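Local coordinates for protein cytochrome P450 (Picrophilus torridus, PDB 2RFB) that probably acts as a heme-dependent monooxygenase, using the iron of a bound heme b to insert one atom of molecular oxygen into a substrate, at residues R238-D243 and K249-G254; V21-M26 and S244-K249; N27-S32 and M50-H55; V7-A12 and I258-S263. All blocks are in the same frame, centred on the assembly; numbering follows the deposited sequence.

Contact 1 (R238-D243 and K249-G254). With HEM (protoporphyrin IX containing Fe), chain G.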
# COMPACT_ATOMS: atom_id res chain seq x y z
N ARG A 238 12.79 -11.09 2.29
CA ARG A 238 13.34 -11.80 1.13
C ARG A 238 14.39 -12.72 1.69
O ARG A 238 15.04 -12.38 2.66
CB ARG A 238 14.01 -10.91 0.09
CG ARG A 238 13.09 -9.95 -0.72
CD ARG A 238 11.93 -10.66 -1.31
NE ARG A 238 11.32 -10.06 -2.48
CZ ARG A 238 10.26 -9.24 -2.48
NH1 ARG A 238 9.73 -8.76 -1.33
NH2 ARG A 238 9.77 -8.83 -3.62
N PHE A 239 14.54 -13.88 1.07
CA PHE A 239 15.50 -14.81 1.54
C PHE A 239 16.14 -15.38 0.32
O PHE A 239 15.49 -15.67 -0.69
CB PHE A 239 14.80 -15.89 2.41
CG PHE A 239 14.00 -15.30 3.55
CD1 PHE A 239 12.74 -14.80 3.33
CD2 PHE A 239 14.55 -15.16 4.81
CE1 PHE A 239 12.03 -14.18 4.35
CE2 PHE A 239 13.84 -14.54 5.83
CZ PHE A 239 12.59 -14.06 5.61
N ALA A 240 17.44 -15.55 0.41
CA ALA A 240 18.19 -16.10 -0.66
C ALA A 240 17.83 -17.59 -0.80
O ALA A 240 18.05 -18.38 0.14
CB ALA A 240 19.67 -15.90 -0.39
N ALA A 241 17.31 -17.97 -1.97
CA ALA A 241 17.02 -19.36 -2.31
C ALA A 241 18.28 -20.08 -2.74
O ALA A 241 18.34 -21.30 -2.68
CB ALA A 241 15.94 -19.45 -3.42
N GLU A 242 19.29 -19.32 -3.17
CA GLU A 242 20.60 -19.90 -3.52
C GLU A 242 21.66 -18.83 -3.36
O GLU A 242 21.35 -17.65 -3.40
CB GLU A 242 20.62 -20.40 -4.97
CG GLU A 242 20.47 -19.29 -6.03
CD GLU A 242 20.62 -19.83 -7.44
OE1 GLU A 242 21.69 -20.43 -7.76
OE2 GLU A 242 19.66 -19.68 -8.24
N ASP A 243 22.90 -19.24 -3.18
CA ASP A 243 24.05 -18.36 -3.14
C ASP A 243 24.12 -17.45 -4.34
O ASP A 243 23.81 -17.86 -5.45
CB ASP A 243 25.32 -19.21 -3.12
CG ASP A 243 25.38 -20.12 -1.92
OD1 ASP A 243 26.09 -21.14 -1.97
OD2 ASP A 243 24.71 -19.80 -0.92
N LYS A 249 30.01 -9.48 -2.85
CA LYS A 249 29.72 -10.15 -1.59
C LYS A 249 28.87 -11.36 -1.90
O LYS A 249 27.87 -11.23 -2.62
CB LYS A 249 28.84 -9.24 -0.71
CG LYS A 249 29.46 -7.89 -0.32
CD LYS A 249 30.77 -8.10 0.46
CE LYS A 249 30.80 -7.19 1.69
NZ LYS A 249 31.70 -7.79 2.73
N LYS A 250 29.23 -12.51 -1.34
CA LYS A 250 28.37 -13.70 -1.37
C LYS A 250 27.23 -13.61 -0.37
O LYS A 250 27.46 -13.61 0.83
CB LYS A 250 29.19 -14.95 -1.08
CG LYS A 250 28.52 -16.25 -1.46
CD LYS A 250 29.60 -17.29 -1.78
CE LYS A 250 29.04 -18.58 -2.39
NZ LYS A 250 30.17 -19.50 -2.69
N ILE A 251 26.00 -13.50 -0.88
CA ILE A 251 24.77 -13.67 -0.10
C ILE A 251 24.45 -15.16 -0.11
O ILE A 251 24.08 -15.71 -1.15
CB ILE A 251 23.56 -12.96 -0.75
CG1 ILE A 251 23.95 -11.58 -1.30
CG2 ILE A 251 22.30 -12.96 0.19
CD1 ILE A 251 24.05 -10.48 -0.26
N LYS A 252 24.63 -15.83 1.04
CA LYS A 252 24.44 -17.28 1.09
C LYS A 252 22.97 -17.67 1.09
O LYS A 252 22.10 -16.89 1.50
CB LYS A 252 25.13 -17.87 2.32
CG LYS A 252 26.64 -17.73 2.34
CD LYS A 252 27.26 -18.68 3.35
CE LYS A 252 28.62 -18.18 3.89
NZ LYS A 252 28.42 -16.90 4.68
N LYS A 253 22.70 -18.89 0.63
CA LYS A 253 21.38 -19.50 0.74
C LYS A 253 20.88 -19.44 2.20
O LYS A 253 21.60 -19.83 3.13
CB LYS A 253 21.49 -20.94 0.23
CG LYS A 253 20.17 -21.70 0.12
CD LYS A 253 20.48 -23.15 -0.22
CE LYS A 253 19.21 -24.02 -0.22
NZ LYS A 253 19.64 -25.48 -0.32
N GLY A 254 19.67 -18.92 2.39
CA GLY A 254 19.05 -18.79 3.72
C GLY A 254 19.03 -17.38 4.30
O GLY A 254 18.21 -17.07 5.18
CHA HEM G . 2.27 -5.36 -2.92
CHB HEM G . 3.51 -0.74 -1.74
CHC HEM G . -1.30 0.41 -2.07
CHD HEM G . -2.61 -4.27 -2.53
C1A HEM G . 3.00 -4.20 -2.62
C2A HEM G . 4.44 -4.11 -2.56
C3A HEM G . 4.75 -2.82 -2.23
C4A HEM G . 3.53 -2.12 -2.11
CMA HEM G . 6.15 -2.05 -1.99
CAA HEM G . 5.42 -5.31 -2.83
CBA HEM G . 5.77 -6.10 -1.55
CGA HEM G . 6.80 -7.10 -1.99
O1A HEM G . 7.37 -6.99 -3.13
O2A HEM G . 7.05 -8.02 -1.18
C1B HEM G . 2.30 -0.01 -1.75
C2B HEM G . 2.15 1.42 -1.67
C3B HEM G . 0.80 1.64 -1.76
C4B HEM G . 0.13 0.41 -1.90
CMB HEM G . 3.40 2.40 -1.51
CAB HEM G . -0.22 2.89 -1.73
CBB HEM G . 0.16 4.23 -2.02
C1C HEM G . -2.17 -0.71 -2.32
C2C HEM G . -3.63 -0.83 -2.56
C3C HEM G . -3.91 -2.16 -2.66
C4C HEM G . -2.72 -2.88 -2.47
CMC HEM G . -4.78 0.26 -2.69
CAC HEM G . -5.32 -2.82 -2.97
CBC HEM G . -5.85 -3.78 -2.18
C1D HEM G . -1.38 -5.00 -2.69
C2D HEM G . -1.26 -6.42 -2.89
C3D HEM G . 0.26 -6.70 -2.97
C4D HEM G . 0.88 -5.44 -2.86
CMD HEM G . -2.38 -7.50 -2.94
CAD HEM G . 1.08 -8.02 -3.17
CBD HEM G . 1.14 -8.31 -4.68
CGD HEM G . 1.91 -9.57 -4.94
O1D HEM G . 2.61 -10.04 -4.00
O2D HEM G . 1.81 -10.11 -6.08
NA HEM G . 2.46 -2.94 -2.35
NB HEM G . 1.02 -0.62 -1.92
NC HEM G . -1.68 -2.02 -2.29
ND HEM G . -0.08 -4.44 -2.68
FE HEM G . 0.39 -2.53 -2.52

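Contact 2 (V21-M26 and S244-K249)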
# COMPACT_ATOMS: atom_id res chain seq x y z
N VAL A 21 18.50 -2.70 -4.93
CA VAL A 21 17.11 -2.97 -4.54
C VAL A 21 16.39 -3.63 -5.71
O VAL A 21 15.82 -4.71 -5.58
CB VAL A 21 16.37 -1.71 -4.01
CG1 VAL A 21 14.88 -1.99 -3.79
CG2 VAL A 21 17.00 -1.20 -2.68
N LYS A 22 16.50 -3.03 -6.89
CA LYS A 22 15.91 -3.57 -8.13
C LYS A 22 16.41 -4.95 -8.54
O LYS A 22 15.60 -5.79 -8.96
CB LYS A 22 16.19 -2.61 -9.27
CG LYS A 22 15.43 -2.89 -10.49
CD LYS A 22 15.58 -1.69 -11.35
CE LYS A 22 15.01 -1.91 -12.66
NZ LYS A 22 15.88 -1.17 -13.62
N HIS A 23 17.73 -5.18 -8.43
CA HIS A 23 18.29 -6.48 -8.71
C HIS A 23 17.60 -7.50 -7.79
O HIS A 23 17.06 -8.52 -8.22
CB HIS A 23 19.79 -6.48 -8.45
CG HIS A 23 20.42 -7.83 -8.58
ND1 HIS A 23 20.83 -8.58 -7.49
CD2 HIS A 23 20.65 -8.60 -9.67
CE1 HIS A 23 21.33 -9.73 -7.92
NE2 HIS A 23 21.23 -9.77 -9.23
N VAL A 24 17.57 -7.20 -6.50
CA VAL A 24 16.95 -8.14 -5.57
C VAL A 24 15.49 -8.39 -5.96
O VAL A 24 15.10 -9.51 -6.20
CB VAL A 24 17.10 -7.67 -4.07
CG1 VAL A 24 16.07 -8.35 -3.18
CG2 VAL A 24 18.53 -7.88 -3.59
N LEU A 25 14.67 -7.35 -6.05
CA LEU A 25 13.23 -7.56 -6.34
C LEU A 25 12.98 -8.18 -7.71
O LEU A 25 12.04 -8.90 -7.88
CB LEU A 25 12.42 -6.25 -6.19
CG LEU A 25 12.48 -5.62 -4.81
CD1 LEU A 25 11.81 -4.26 -4.77
CD2 LEU A 25 11.74 -6.60 -3.90
N MET A 26 13.80 -7.87 -8.71
CA MET A 26 13.57 -8.46 -10.05
C MET A 26 14.00 -9.93 -10.11
O MET A 26 13.68 -10.65 -11.06
CB MET A 26 14.35 -7.69 -11.12
CG MET A 26 13.83 -6.29 -11.46
SD MET A 26 12.25 -6.34 -12.36
CE MET A 26 12.61 -7.16 -13.88
N SER A 244 24.53 -16.20 -4.12
CA SER A 244 24.76 -15.24 -5.21
C SER A 244 25.44 -14.00 -4.68
O SER A 244 25.52 -13.78 -3.46
CB SER A 244 23.48 -14.86 -5.91
OG SER A 244 22.66 -14.20 -4.98
N TYR A 245 25.92 -13.19 -5.61
CA TYR A 245 26.82 -12.11 -5.30
C TYR A 245 26.19 -10.78 -5.60
O TYR A 245 25.54 -10.58 -6.61
CB TYR A 245 28.09 -12.27 -6.12
CG TYR A 245 28.99 -13.42 -5.70
CD1 TYR A 245 28.80 -14.71 -6.22
CD2 TYR A 245 30.06 -13.21 -4.82
CE1 TYR A 245 29.62 -15.76 -5.84
CE2 TYR A 245 30.90 -14.26 -4.44
CZ TYR A 245 30.68 -15.53 -4.95
OH TYR A 245 31.56 -16.57 -4.59
N ILE A 246 26.36 -9.85 -4.68
CA ILE A 246 26.02 -8.46 -4.94
C ILE A 246 27.26 -7.67 -4.58
O ILE A 246 27.96 -8.03 -3.61
CB ILE A 246 24.90 -8.06 -4.10
CG1 ILE A 246 23.77 -9.07 -4.31
CG2 ILE A 246 24.49 -6.57 -4.39
CD1 ILE A 246 22.38 -8.51 -4.14
N ASN A 247 27.60 -6.65 -5.37
CA ASN A 247 28.79 -5.87 -5.09
C ASN A 247 29.88 -6.76 -4.52
O ASN A 247 30.46 -6.46 -3.48
CB ASN A 247 28.47 -4.71 -4.13
CG ASN A 247 29.66 -3.82 -3.89
OD1 ASN A 247 30.10 -3.66 -2.75
ND2 ASN A 247 30.24 -3.30 -4.97
N ASN A 248 30.11 -7.89 -5.20
CA ASN A 248 31.18 -8.85 -4.88
C ASN A 248 31.17 -9.54 -3.50
O ASN A 248 32.18 -10.09 -3.06
CB ASN A 248 32.55 -8.23 -5.14
CG ASN A 248 33.07 -8.54 -6.53
OD1 ASN A 248 33.40 -7.62 -7.28
ND2 ASN A 248 33.19 -9.83 -6.87
N LYS A 249 30.01 -9.48 -2.85
CA LYS A 249 29.72 -10.15 -1.59
C LYS A 249 28.87 -11.36 -1.90
O LYS A 249 27.87 -11.23 -2.62
CB LYS A 249 28.84 -9.24 -0.71
CG LYS A 249 29.46 -7.89 -0.32
CD LYS A 249 30.77 -8.10 0.46
CE LYS A 249 30.80 -7.19 1.69
NZ LYS A 249 31.70 -7.79 2.73

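Contact 3 (N27-S32 and M50-H55). With HEM (protoporphyrin IX containing Fe), chain G.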
# COMPACT_ATOMS: atom_id res chain seq x y z
N ASN A 27 14.77 -10.38 -9.11
CA ASN A 27 15.27 -11.79 -9.13
C ASN A 27 14.53 -12.62 -8.04
O ASN A 27 15.10 -13.10 -7.06
CB ASN A 27 16.81 -11.85 -9.08
CG ASN A 27 17.48 -11.39 -10.39
OD1 ASN A 27 17.70 -12.17 -11.32
ND2 ASN A 27 17.85 -10.13 -10.44
N ASP A 28 13.22 -12.74 -8.27
CA ASP A 28 12.31 -13.55 -7.45
C ASP A 28 12.73 -15.01 -7.24
O ASP A 28 12.51 -15.52 -6.16
CB ASP A 28 10.91 -13.48 -8.06
CG ASP A 28 10.90 -13.89 -9.50
OD1 ASP A 28 11.24 -13.09 -10.37
OD2 ASP A 28 10.61 -15.07 -9.79
N LYS A 29 13.31 -15.67 -8.25
CA LYS A 29 13.88 -17.02 -8.10
C LYS A 29 15.17 -17.13 -7.29
O LYS A 29 15.51 -18.23 -6.81
CB LYS A 29 14.16 -17.68 -9.48
CG LYS A 29 12.90 -17.87 -10.36
CD LYS A 29 13.23 -18.40 -11.73
CE LYS A 29 11.94 -18.62 -12.53
NZ LYS A 29 12.12 -19.59 -13.67
N ILE A 30 15.92 -16.05 -7.21
CA ILE A 30 17.11 -16.04 -6.37
C ILE A 30 16.70 -15.59 -4.96
O ILE A 30 17.10 -16.21 -3.93
CB ILE A 30 18.26 -15.16 -6.96
CG1 ILE A 30 18.70 -15.71 -8.33
CG2 ILE A 30 19.45 -15.13 -6.01
CD1 ILE A 30 19.70 -14.84 -9.10
N PHE A 31 15.87 -14.53 -4.91
CA PHE A 31 15.40 -14.01 -3.62
C PHE A 31 13.94 -14.27 -3.47
O PHE A 31 13.09 -13.61 -4.06
CB PHE A 31 15.76 -12.53 -3.44
CG PHE A 31 17.21 -12.24 -3.69
CD1 PHE A 31 17.63 -11.79 -4.94
CD2 PHE A 31 18.16 -12.43 -2.68
CE1 PHE A 31 19.03 -11.55 -5.19
CE2 PHE A 31 19.51 -12.21 -2.91
CZ PHE A 31 19.95 -11.74 -4.17
N SER A 32 13.64 -15.26 -2.63
CA SER A 32 12.31 -15.77 -2.42
C SER A 32 11.49 -14.87 -1.51
O SER A 32 12.04 -14.06 -0.79
CB SER A 32 12.45 -17.13 -1.75
OG SER A 32 11.22 -17.57 -1.25
N MET A 50 4.25 -15.96 -1.43
CA MET A 50 4.38 -17.12 -2.31
C MET A 50 5.33 -16.88 -3.45
O MET A 50 5.38 -15.79 -3.99
CB MET A 50 3.05 -17.47 -2.92
CG MET A 50 2.10 -18.13 -1.98
SD MET A 50 0.51 -18.18 -2.80
CE MET A 50 -0.55 -18.56 -1.38
N ASP A 51 6.04 -17.93 -3.85
CA ASP A 51 6.98 -17.82 -4.93
C ASP A 51 6.37 -18.07 -6.26
O ASP A 51 5.30 -18.65 -6.41
CB ASP A 51 8.22 -18.68 -4.69
CG ASP A 51 9.13 -18.10 -3.64
OD1 ASP A 51 9.05 -16.88 -3.34
OD2 ASP A 51 9.94 -18.84 -3.08
N ASN A 52 7.15 -17.68 -7.24
CA ASN A 52 6.66 -17.27 -8.53
C ASN A 52 5.55 -18.00 -9.16
O ASN A 52 4.60 -17.28 -9.57
CB ASN A 52 7.78 -17.05 -9.56
CG ASN A 52 7.26 -16.40 -10.86
OD1 ASN A 52 6.08 -15.92 -10.93
ND2 ASN A 52 8.15 -16.36 -11.90
N PRO A 53 5.62 -19.38 -9.19
CA PRO A 53 4.60 -20.21 -9.86
C PRO A 53 3.23 -20.28 -9.11
O PRO A 53 2.23 -19.71 -9.58
CB PRO A 53 5.28 -21.59 -9.98
CG PRO A 53 6.23 -21.63 -8.83
CD PRO A 53 6.65 -20.22 -8.54
N GLU A 54 3.16 -20.92 -7.95
CA GLU A 54 1.96 -20.80 -7.12
C GLU A 54 1.43 -19.36 -6.94
O GLU A 54 0.21 -19.14 -6.84
CB GLU A 54 2.22 -21.45 -5.74
CG GLU A 54 1.01 -21.59 -4.84
CD GLU A 54 1.32 -22.41 -3.59
OE1 GLU A 54 1.60 -23.64 -3.72
OE2 GLU A 54 1.29 -21.84 -2.47
N HIS A 55 2.33 -18.38 -6.92
CA HIS A 55 1.94 -16.98 -6.70
C HIS A 55 1.13 -16.41 -7.88
O HIS A 55 0.23 -15.61 -7.67
CB HIS A 55 3.18 -16.11 -6.39
CG HIS A 55 3.12 -14.70 -6.91
ND1 HIS A 55 2.89 -13.61 -6.10
CD2 HIS A 55 3.27 -14.22 -8.17
CE1 HIS A 55 2.91 -12.51 -6.84
NE2 HIS A 55 3.13 -12.86 -8.10
CHA HEM G . 2.27 -5.36 -2.92
CHB HEM G . 3.51 -0.74 -1.74
CHC HEM G . -1.30 0.41 -2.07
CHD HEM G . -2.61 -4.27 -2.53
C1A HEM G . 3.00 -4.20 -2.62
C2A HEM G . 4.44 -4.11 -2.56
C3A HEM G . 4.75 -2.82 -2.23
C4A HEM G . 3.53 -2.12 -2.11
CMA HEM G . 6.15 -2.05 -1.99
CAA HEM G . 5.42 -5.31 -2.83
CBA HEM G . 5.77 -6.10 -1.55
CGA HEM G . 6.80 -7.10 -1.99
O1A HEM G . 7.37 -6.99 -3.13
O2A HEM G . 7.05 -8.02 -1.18
C1B HEM G . 2.30 -0.01 -1.75
C2B HEM G . 2.15 1.42 -1.67
C3B HEM G . 0.80 1.64 -1.76
C4B HEM G . 0.13 0.41 -1.90
CMB HEM G . 3.40 2.40 -1.51
CAB HEM G . -0.22 2.89 -1.73
CBB HEM G . 0.16 4.23 -2.02
C1C HEM G . -2.17 -0.71 -2.32
C2C HEM G . -3.63 -0.83 -2.56
C3C HEM G . -3.91 -2.16 -2.66
C4C HEM G . -2.72 -2.88 -2.47
CMC HEM G . -4.78 0.26 -2.69
CAC HEM G . -5.32 -2.82 -2.97
CBC HEM G . -5.85 -3.78 -2.18
C1D HEM G . -1.38 -5.00 -2.69
C2D HEM G . -1.26 -6.42 -2.89
C3D HEM G . 0.26 -6.70 -2.97
C4D HEM G . 0.88 -5.44 -2.86
CMD HEM G . -2.38 -7.50 -2.94
CAD HEM G . 1.08 -8.02 -3.17
CBD HEM G . 1.14 -8.31 -4.68
CGD HEM G . 1.91 -9.57 -4.94
O1D HEM G . 2.61 -10.04 -4.00
O2D HEM G . 1.81 -10.11 -6.08
NA HEM G . 2.46 -2.94 -2.35
NB HEM G . 1.02 -0.62 -1.92
NC HEM G . -1.68 -2.02 -2.29
ND HEM G . -0.08 -4.44 -2.68
FE HEM G . 0.39 -2.53 -2.52

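Contact 4 (V7-A12 and I258-S263)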
# COMPACT_ATOMS: atom_id res chain seq x y z
N VAL A 7 25.09 -4.07 3.55
CA VAL A 7 25.74 -4.46 4.78
C VAL A 7 24.97 -5.55 5.54
O VAL A 7 23.73 -5.66 5.45
CB VAL A 7 25.99 -3.25 5.72
CG1 VAL A 7 26.89 -2.21 5.03
CG2 VAL A 7 24.68 -2.64 6.21
N HIS A 8 25.71 -6.34 6.27
CA HIS A 8 25.12 -7.40 7.07
C HIS A 8 25.19 -7.06 8.55
O HIS A 8 26.29 -6.94 9.09
CB HIS A 8 25.86 -8.75 6.83
CG HIS A 8 25.10 -9.92 7.39
ND1 HIS A 8 25.18 -10.30 8.72
CD2 HIS A 8 24.21 -10.76 6.81
CE1 HIS A 8 24.38 -11.33 8.92
NE2 HIS A 8 23.78 -11.63 7.78
N TYR A 9 24.03 -6.91 9.18
CA TYR A 9 23.90 -6.83 10.64
C TYR A 9 22.48 -7.19 11.08
O TYR A 9 21.53 -7.09 10.29
CB TYR A 9 24.28 -5.43 11.19
CG TYR A 9 23.29 -4.31 10.92
CD1 TYR A 9 22.37 -3.87 11.91
CD2 TYR A 9 23.27 -3.65 9.70
CE1 TYR A 9 21.47 -2.81 11.67
CE2 TYR A 9 22.38 -2.60 9.44
CZ TYR A 9 21.49 -2.19 10.41
OH TYR A 9 20.62 -1.16 10.06
N ASP A 10 22.33 -7.55 12.37
CA ASP A 10 21.06 -8.03 12.94
C ASP A 10 20.42 -9.19 12.17
O ASP A 10 19.21 -9.18 11.94
CB ASP A 10 20.06 -6.88 13.10
CG ASP A 10 20.49 -5.88 14.16
OD1 ASP A 10 19.71 -4.96 14.53
OD2 ASP A 10 21.64 -6.02 14.65
N GLY A 11 21.22 -10.17 11.76
CA GLY A 11 20.73 -11.32 10.97
C GLY A 11 20.24 -11.13 9.52
O GLY A 11 19.74 -12.10 8.92
N ALA A 12 20.38 -9.93 8.93
CA ALA A 12 20.00 -9.70 7.54
C ALA A 12 20.98 -8.79 6.78
O ALA A 12 21.74 -8.05 7.37
CB ALA A 12 18.57 -9.10 7.46
N ILE A 258 17.06 -7.49 3.36
CA ILE A 258 16.11 -6.39 3.53
C ILE A 258 16.47 -5.25 2.56
O ILE A 258 17.60 -4.78 2.49
CB ILE A 258 16.09 -5.82 4.96
CG1 ILE A 258 16.02 -6.92 6.04
CG2 ILE A 258 14.94 -4.80 5.10
CD1 ILE A 258 15.86 -6.37 7.54
N VAL A 259 15.46 -4.76 1.88
CA VAL A 259 15.59 -3.91 0.75
C VAL A 259 14.87 -2.58 1.11
O VAL A 259 13.70 -2.59 1.58
CB VAL A 259 14.95 -4.72 -0.38
CG1 VAL A 259 13.89 -4.01 -1.06
CG2 VAL A 259 16.02 -5.34 -1.31
N TYR A 260 15.59 -1.45 0.97
CA TYR A 260 15.11 -0.16 1.42
C TYR A 260 14.64 0.71 0.29
O TYR A 260 15.45 1.30 -0.37
CB TYR A 260 16.16 0.55 2.24
CG TYR A 260 16.44 -0.13 3.57
CD1 TYR A 260 17.13 -1.32 3.61
CD2 TYR A 260 16.03 0.44 4.78
CE1 TYR A 260 17.39 -1.94 4.82
CE2 TYR A 260 16.29 -0.19 6.02
CZ TYR A 260 16.95 -1.36 6.03
OH TYR A 260 17.25 -1.99 7.21
N LEU A 261 13.32 0.84 0.14
CA LEU A 261 12.70 1.51 -1.01
C LEU A 261 12.86 3.01 -0.91
O LEU A 261 13.12 3.70 -1.91
CB LEU A 261 11.17 1.21 -1.05
CG LEU A 261 10.79 -0.27 -1.02
CD1 LEU A 261 9.26 -0.41 -1.06
CD2 LEU A 261 11.47 -1.14 -2.13
N GLY A 262 12.67 3.53 0.30
CA GLY A 262 12.75 4.94 0.49
C GLY A 262 14.14 5.42 0.17
O GLY A 262 14.35 6.44 -0.50
N SER A 263 15.10 4.67 0.66
CA SER A 263 16.49 4.99 0.46
C SER A 263 16.88 4.87 -1.03
O SER A 263 17.59 5.74 -1.56
CB SER A 263 17.33 4.10 1.37
OG SER A 263 18.71 4.35 1.21

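Contact 1 (R238-D243 and K249-G254)
Two hydrogen bonds, one to the carbonyl of Ala240 and one to the carboxylate of Asp243, tie segment 238-243 to the outgoing end of the β-hairpin formed by strands 244-246 and 249-251, in the β-rich part of the cytochrome P450 fold. Gly254 N donates to Ala240 O at 2.8 Å, a nearly straight bond (167°). Three residues further along, Asp243 OD2 accepts from Lys253 N at 2.7 Å, the N-H arriving almost in line with the C-O bond of the carboxylate. CA-H...O contacts supplement these bonds, among them Asp243 CA to Ile251 O at 3.3 Å. Electrostatics add less at this surface: Asp243 OD1 and Lys250 NZ stay 4.5 Å apart, too far for a salt bridge, although the extended lysine brings its CE beside the aspartate.

At the inner end Arg238 binds the heme. A bend at chi2 (-51°) brings the edge of its guanidinium to one propionate, whose CGA lies in the guanidinium plane; NH1 reaches O2A at 2.8 Å and NH2 reaches O1A at 3.1 Å. A leucine here would probably leave both propionate oxygens without these donors and the carboxylate freer to turn. The apolar side-chain contact is that of Ala240 CB with Ile251 CG2, 4.0 Å apart; the same methyl also lies 3.2 Å from the carbonyl Lys252 O.

Contact 2 (V21-M26 and S244-K249)
The helical segment 21-26, which carries His23 and Val24, runs nearly antiparallel to strand 244-246, which carries Ile246, the short axes making an angle of 156° and approaching to 10.8 Å. This is helix-on-hairpin packing within the β-rich part of the P450 fold: strand 244-246 turns back into strand 249-251 through a type I' β turn from Ile246 to Lys249, closed by backbone bonds in both directions between those two residues. At the separation of helix and strand no backbone groups meet, and side chains bridge the gap.

Ile246 does most of the bridging. Its CB points toward the helix, and CG1 stands opposite the carbonyl carbon (chi1 -53°), so that the terminal CD1 methyl reaches in between two helix residues. On one of them, CD1 lies 3.7 Å from His23 ND1, approaching at the edge of the imidazole and near its plane rather than over a face. On the other, CD1 touches Val24 CG2 at 3.9 Å, the two branches crossing at about a right angle. No hydrogen bond joins the segments; the contact is small and rests on dispersion, with one imidazole edge contributing.

Phe31, in strand 31-32, touches His23, Val24 and Ile246 and so completes the apolar cluster. Deeper in, Val24 also packs on Val257 and Val259 of strand 256-259. The imidazole swings out from the helix with its CG trans to the backbone N (chi1 174°), leaving CE1 4.5 Å from Tyr245 O.

Contact 3 (N27-S32 and M50-H55)
Ser32 and Asp51 form the tight part of this contact, where a short strand after helix 18-26 meets the start of helix 52-66, probably the C helix of the P450 fold. Ser32 OG donates to Asp51 OD2 at 2.6 Å, meeting the syn lone pair on the side of the other carboxylate oxygen. That second oxygen, OD1, accepts from Ser33 N, so the carboxylate grips two successive residues of the facing strand and the loop after it. Although Asp51 holds the N-cap position, its side chain makes no capping bond and turns instead to Ser32 and Ser33; its backbone O receives His55 N at 3.0 Å, setting the first helical turn that carries the heme-binding His55. With an alanine in place of Asp51, Ser33 N and the buried Ser32 OG would probably lose their carboxylate partner, leaving Ser32 OG with its other mate, Asn34 O.

The side nearer solvent is looser. Asp28 and Asn52 meet with carboxylate and amide planes 84° apart, close to perpendicular, and the exposed Lys29 brings its CE only to 4.5 Å from Asn52 ND2. Asp28 CG sits between the backbone N and carbonyl carbon (chi1 55°), which directs OD2 to 3.5 Å from Asn52 CB.

Contact 4 (V7-A12 and I258-S263)
Tyr9 and Tyr260 come together only at their hydroxyls, the two OH atoms 4.5 Å apart, and their rings are occupied by other neighbours. The Tyr9 ring stacks on His14 and has Val7 CG2 at its edge, in plane. Tyr260 meets the rings of Tyr16 and Phe234 at shallow interplanar angles, while its OH is hydrogen-bonded to His14 ND1; His14 NE2 is bonded in turn to Tyr9 O, so one imidazole links both tyrosines. On the His8 ring, Ala12 O lies over one face, 3.7 Å above the plane and displaced from the ring centre.

Direct packing across the contact belongs to Ala12 and Ile258. Ala12 CB points at the isoleucine and touches CG1 at 3.6 Å and CD1 at 3.8 Å. Ile258 has its CG1 trans to the carbonyl carbon (chi1 -46°), which brings that branch alongside the alanine methyl. Ala12 also closes the type I' turn that begins at Tyr9, Tyr9 N donating to Ala12 O at 3.1 Å.

Here strand 7-9 turns back into strand 12-15, which runs parallel to strand 256-259: a hairpin added to a distant strand, making the three-stranded mixed sheet of the P450 β-region.

Contacts 1 and 3 are surface contacts, polar in character, and both reach the heme; their strands 239-240 and 31-32 pair in one small antiparallel sheet. Contacts 2 and 4 are partly buried, lack hydrogen bonds between their segments and depend on aliphatic side chains, with an imidazole edge in contact 2. Contact 2 shares the hairpin of strands 244-246 and 249-251 with contact 1, and packs against contact 4 where Val21 and Val24 touch Val259. Along the chain, contact 4 closes the longest loop and encloses the other three. Contact 3 stands apart from contact 4, their nearest atoms about 7 Å from each other, and it alone involves helix 52-66.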